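Local coordinates for protein FMN-dependent nitronate monooxygenase (Shewanella oneidensis, PDB 5LSM) that probably oxidises propionate 3-nitronate with molecular oxygen, using bound FMN, and so serves in detoxification, at residues Leu267-Phe271 with Phe319-Trp323. Sequence-based numbering, arbitrary orientation.
Sequences LTNLF and FSPLW. With FMN (flavin mononucleotide), chain I.
This is a buried, largely apolar contact between the end of strand 265-268 with the turn after it and an irregular loop, beside the flavin pocket of a TIM-barrel-type nitronate monooxygenase. Strand 265-268 is an outer strand of a small antiparallel sheet. Segment 319-323 follows helix 301-313. The CA atoms come closest at Phe271 and Pro321, 6.4 Å apart. After the extended Thr268, the chain bends in an ST turn: Leu270 N donates to Thr268 OG1 at 3.1 Å. Thr268 OG1 is also hydrogen-bonded to Pro289 O. After the turn, the CA-to-CB bond of Phe271 points toward the loop (chi1 m). Pro321 N lies over one face of the Phe271 ring, 3.7 Å from CE1. Phe319 O sits at the ring edge, 3.7 Å from Phe271 CE1. Ser320 O is 3.4 Å from Phe271 CZ. Trp323 (chi1 m) places CH2 3.8 Å from Phe271 CD2; the six-membered rings are oblique, centroids 5.8 Å apart, planes at 86°. Trp323 CZ3 lies 4.1 Å from Thr268 CG2. Trp323 CB is 3.3 Å from FMN C7M. Without hydrogen bonds between them, the segments meet by van der Waals packing, which Trp323 carries to the flavin's dimethylbenzene end.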
ATOM      1  N   LEU A 267      -4.436  -9.516  -3.112  1.00 28.78           N
ATOM      2  CA  LEU A 267      -3.410 -10.543  -3.172  1.00 31.20           C
ATOM      3  C   LEU A 267      -4.074 -11.912  -3.026  1.00 30.35           C
ATOM      4  O   LEU A 267      -4.897 -12.102  -2.136  1.00 31.87           O
ATOM      5  CB  LEU A 267      -2.398 -10.321  -2.056  1.00 31.74           C
ATOM      6  CG  LEU A 267      -1.659  -8.991  -2.101  1.00 29.77           C
ATOM      7  CD1 LEU A 267      -0.716  -8.883  -0.914  1.00 31.05           C
ATOM      8  CD2 LEU A 267      -0.891  -8.870  -3.410  1.00 33.54           C
ATOM      9  N   THR A 268      -3.759 -12.824  -3.947  1.00 27.01           N
ATOM     10  CA  THR A 268      -4.307 -14.178  -3.952  1.00 24.05           C
ATOM     11  C   THR A 268      -3.218 -15.185  -4.307  1.00 25.92           C
ATOM     12  O   THR A 268      -2.387 -14.915  -5.168  1.00 24.79           O
ATOM     13  CB  THR A 268      -5.462 -14.323  -4.964  1.00 24.88           C
ATOM     14  OG1 THR A 268      -5.873 -15.684  -5.039  1.00 26.61           O
ATOM     15  CG2 THR A 268      -5.050 -13.895  -6.359  1.00 25.84           C
ATOM     16  N   ASN A 269      -3.188 -16.316  -3.596  1.00 27.14           N
ATOM     17  CA  ASN A 269      -2.306 -17.432  -3.963  1.00 26.48           C
ATOM     18  C   ASN A 269      -3.024 -18.543  -4.725  1.00 28.60           C
ATOM     19  O   ASN A 269      -2.446 -19.602  -4.997  1.00 28.81           O
ATOM     20  CB  ASN A 269      -1.625 -18.010  -2.723  1.00 28.00           C
ATOM     21  CG  ASN A 269      -2.616 -18.638  -1.727  1.00 27.37           C
ATOM     22  OD1 ASN A 269      -3.777 -18.268  -1.648  1.00 27.33           O
ATOM     23  ND2 ASN A 269      -2.117 -19.543  -0.923  1.00 26.74           N
ATOM     24  N   LEU A 270      -4.273 -18.292  -5.105  1.00 30.60           N
ATOM     25  CA  LEU A 270      -5.161 -19.367  -5.549  1.00 29.93           C
ATOM     26  C   LEU A 270      -4.760 -19.925  -6.908  1.00 30.08           C
ATOM     27  O   LEU A 270      -5.039 -21.078  -7.190  1.00 37.72           O
ATOM     28  CB  LEU A 270      -6.626 -18.897  -5.584  1.00 29.44           C
ATOM     29  CG  LEU A 270      -7.321 -18.727  -4.225  1.00 28.99           C
ATOM     30  CD1 LEU A 270      -8.670 -18.075  -4.373  1.00 25.80           C
ATOM     31  CD2 LEU A 270      -7.484 -20.061  -3.515  1.00 38.46           C
ATOM     32  N   PHE A 271      -4.104 -19.126  -7.743  1.00 28.41           N
ATOM     33  CA  PHE A 271      -3.865 -19.517  -9.129  1.00 30.57           C
ATOM     34  C   PHE A 271      -2.489 -20.118  -9.346  1.00 31.18           C
ATOM     35  O   PHE A 271      -2.252 -20.779 -10.352  1.00 33.96           O
ATOM     36  CB  PHE A 271      -4.026 -18.316 -10.061  1.00 29.95           C
ATOM     37  CG  PHE A 271      -5.359 -17.667  -9.971  1.00 27.14           C
ATOM     38  CD1 PHE A 271      -6.425 -18.146 -10.713  1.00 28.46           C
ATOM     39  CD2 PHE A 271      -5.579 -16.639  -9.071  1.00 29.35           C
ATOM     40  CE1 PHE A 271      -7.670 -17.556 -10.626  1.00 27.85           C
ATOM     41  CE2 PHE A 271      -6.826 -16.035  -8.975  1.00 30.12           C
ATOM     42  CZ  PHE A 271      -7.874 -16.509  -9.744  1.00 29.82           C
ATOM     43  N   PHE A 319     -12.631 -17.632 -13.105  1.00 38.23           N
ATOM     44  CA  PHE A 319     -11.496 -18.476 -12.722  1.00 39.37           C
ATOM     45  C   PHE A 319     -10.202 -18.035 -13.417  1.00 37.26           C
ATOM     46  O   PHE A 319      -9.327 -18.848 -13.686  1.00 33.82           O
ATOM     47  CB  PHE A 319     -11.812 -19.957 -13.005  1.00 41.24           C
ATOM     48  CG  PHE A 319     -12.869 -20.527 -12.103  1.00 43.45           C
ATOM     49  CD1 PHE A 319     -12.527 -21.092 -10.886  1.00 48.96           C
ATOM     50  CD2 PHE A 319     -14.209 -20.390 -12.416  1.00 51.07           C
ATOM     51  CE1 PHE A 319     -13.498 -21.551 -10.020  1.00 50.57           C
ATOM     52  CE2 PHE A 319     -15.191 -20.838 -11.555  1.00 48.08           C
ATOM     53  CZ  PHE A 319     -14.835 -21.426 -10.359  1.00 56.24           C
ATOM     54  N   SER A 320     -10.083 -16.738 -13.689  1.00 36.60           N
ATOM     55  CA  SER A 320      -8.922 -16.217 -14.403  1.00 37.66           C
ATOM     56  C   SER A 320      -7.973 -15.461 -13.453  1.00 38.56           C
ATOM     57  O   SER A 320      -8.426 -14.751 -12.560  1.00 30.99           O
ATOM     58  CB  SER A 320      -9.368 -15.296 -15.533  1.00 37.18           C
ATOM     59  OG  SER A 320     -10.097 -16.002 -16.521  1.00 43.97           O
ATOM     60  N   PRO A 321      -6.654 -15.615 -13.649  1.00 35.00           N
ATOM     61  CA  PRO A 321      -5.685 -14.720 -13.032  1.00 33.47           C
ATOM     62  C   PRO A 321      -5.640 -13.361 -13.747  1.00 34.85           C
ATOM     63  O   PRO A 321      -5.003 -13.214 -14.789  1.00 39.08           O
ATOM     64  CB  PRO A 321      -4.368 -15.476 -13.200  1.00 33.57           C
ATOM     65  CG  PRO A 321      -4.544 -16.215 -14.476  1.00 33.38           C
ATOM     66  CD  PRO A 321      -5.997 -16.641 -14.477  1.00 34.27           C
ATOM     67  N   LEU A 322      -6.341 -12.383 -13.191  1.00 33.24           N
ATOM     68  CA  LEU A 322      -6.524 -11.111 -13.842  1.00 28.29           C
ATOM     69  C   LEU A 322      -5.532 -10.127 -13.238  1.00 28.98           C
ATOM     70  O   LEU A 322      -5.898  -9.238 -12.489  1.00 26.94           O
ATOM     71  CB  LEU A 322      -7.954 -10.632 -13.616  1.00 31.03           C
ATOM     72  CG  LEU A 322      -9.092 -11.474 -14.189  1.00 29.27           C
ATOM     73  CD1 LEU A 322     -10.411 -11.009 -13.596  1.00 27.20           C
ATOM     74  CD2 LEU A 322      -9.121 -11.331 -15.702  1.00 31.25           C
ATOM     75  N   TRP A 323      -4.261 -10.343 -13.505  1.00 28.57           N
ATOM     76  CA  TRP A 323      -3.227  -9.566 -12.876  1.00 25.07           C
ATOM     77  C   TRP A 323      -3.374  -8.072 -13.226  1.00 25.39           C
ATOM     78  O   TRP A 323      -3.616  -7.730 -14.375  1.00 23.80           O
ATOM     79  CB  TRP A 323      -1.868 -10.074 -13.332  1.00 27.33           C
ATOM     80  CG  TRP A 323      -1.439 -11.442 -12.816  1.00 26.27           C
ATOM     81  CD1 TRP A 323      -0.365 -12.132 -13.249  1.00 27.59           C
ATOM     82  CD2 TRP A 323      -2.043 -12.257 -11.781  1.00 27.80           C
ATOM     83  NE1 TRP A 323      -0.232 -13.316 -12.557  1.00 28.64           N
ATOM     84  CE2 TRP A 323      -1.271 -13.439 -11.682  1.00 28.39           C
ATOM     85  CE3 TRP A 323      -3.183 -12.137 -10.983  1.00 30.24           C
ATOM     86  CZ2 TRP A 323      -1.572 -14.468 -10.784  1.00 26.16           C
ATOM     87  CZ3 TRP A 323      -3.478 -13.160 -10.077  1.00 28.68           C
ATOM     88  CH2 TRP A 323      -2.665 -14.302  -9.978  1.00 29.46           C
TER
HETATM   89  N1  FMN I 401       7.319  -9.341 -12.885  1.00 45.96           N
HETATM   90  C2  FMN I 401       8.280 -10.242 -13.241  1.00 44.75           C
HETATM   91  O2  FMN I 401       9.421 -10.161 -12.721  1.00 50.31           O
HETATM   92  N3  FMN I 401       8.043 -11.238 -14.119  1.00 46.11           N
HETATM   93  C4  FMN I 401       6.845 -11.394 -14.704  1.00 43.67           C
HETATM   94  O4  FMN I 401       6.623 -12.319 -15.505  1.00 35.35           O
HETATM   95  C4A FMN I 401       5.761 -10.457 -14.352  1.00 44.97           C
HETATM   96  N5  FMN I 401       4.562 -10.555 -14.930  1.00 48.31           N
HETATM   97  C5A FMN I 401       3.586  -9.668 -14.675  1.00 50.46           C
HETATM   98  C6  FMN I 401       2.373  -9.827 -15.341  1.00 49.69           C
HETATM   99  C7  FMN I 401       1.336  -8.941 -15.133  1.00 45.30           C
HETATM  100  C7M FMN I 401       0.036  -9.177 -15.858  1.00 43.61           C
HETATM  101  C8  FMN I 401       1.522  -7.809 -14.179  1.00 41.56           C
HETATM  102  C8M FMN I 401       0.379  -6.846 -13.941  1.00 42.69           C
HETATM  103  C9  FMN I 401       2.739  -7.647 -13.502  1.00 40.78           C
HETATM  104  C9A FMN I 401       3.798  -8.546 -13.712  1.00 45.83           C
HETATM  105  N10 FMN I 401       5.082  -8.419 -13.094  1.00 47.05           N
HETATM  106  C10 FMN I 401       6.068  -9.383 -13.395  1.00 42.72           C
HETATM  107  C1' FMN I 401       5.389  -7.370 -12.104  1.00 46.15           C
HETATM  108  C2' FMN I 401       5.894  -6.101 -12.770  1.00 45.52           C
HETATM  109  O2' FMN I 401       7.287  -6.268 -13.094  1.00 46.76           O
HETATM  110  C3' FMN I 401       5.715  -4.885 -11.851  1.00 40.25           C
HETATM  111  O3' FMN I 401       6.180  -5.203 -10.534  1.00 37.97           O
HETATM  112  C4' FMN I 401       4.266  -4.414 -11.710  1.00 37.41           C
HETATM  113  O4' FMN I 401       3.505  -4.549 -12.917  1.00 31.76           O
HETATM  114  C5' FMN I 401       4.283  -2.965 -11.253  1.00 34.79           C
HETATM  115  O5' FMN I 401       2.976  -2.506 -10.916  1.00 32.72           O
HETATM  116  P   FMN I 401       1.917  -1.947 -11.991  1.00 26.93           P
HETATM  117  O1P FMN I 401       2.697  -1.244 -13.080  1.00 28.13           O
HETATM  118  O2P FMN I 401       1.065  -1.024 -11.159  1.00 26.88           O
HETATM  119  O3P FMN I 401       1.245  -3.195 -12.440  1.00 27.63           O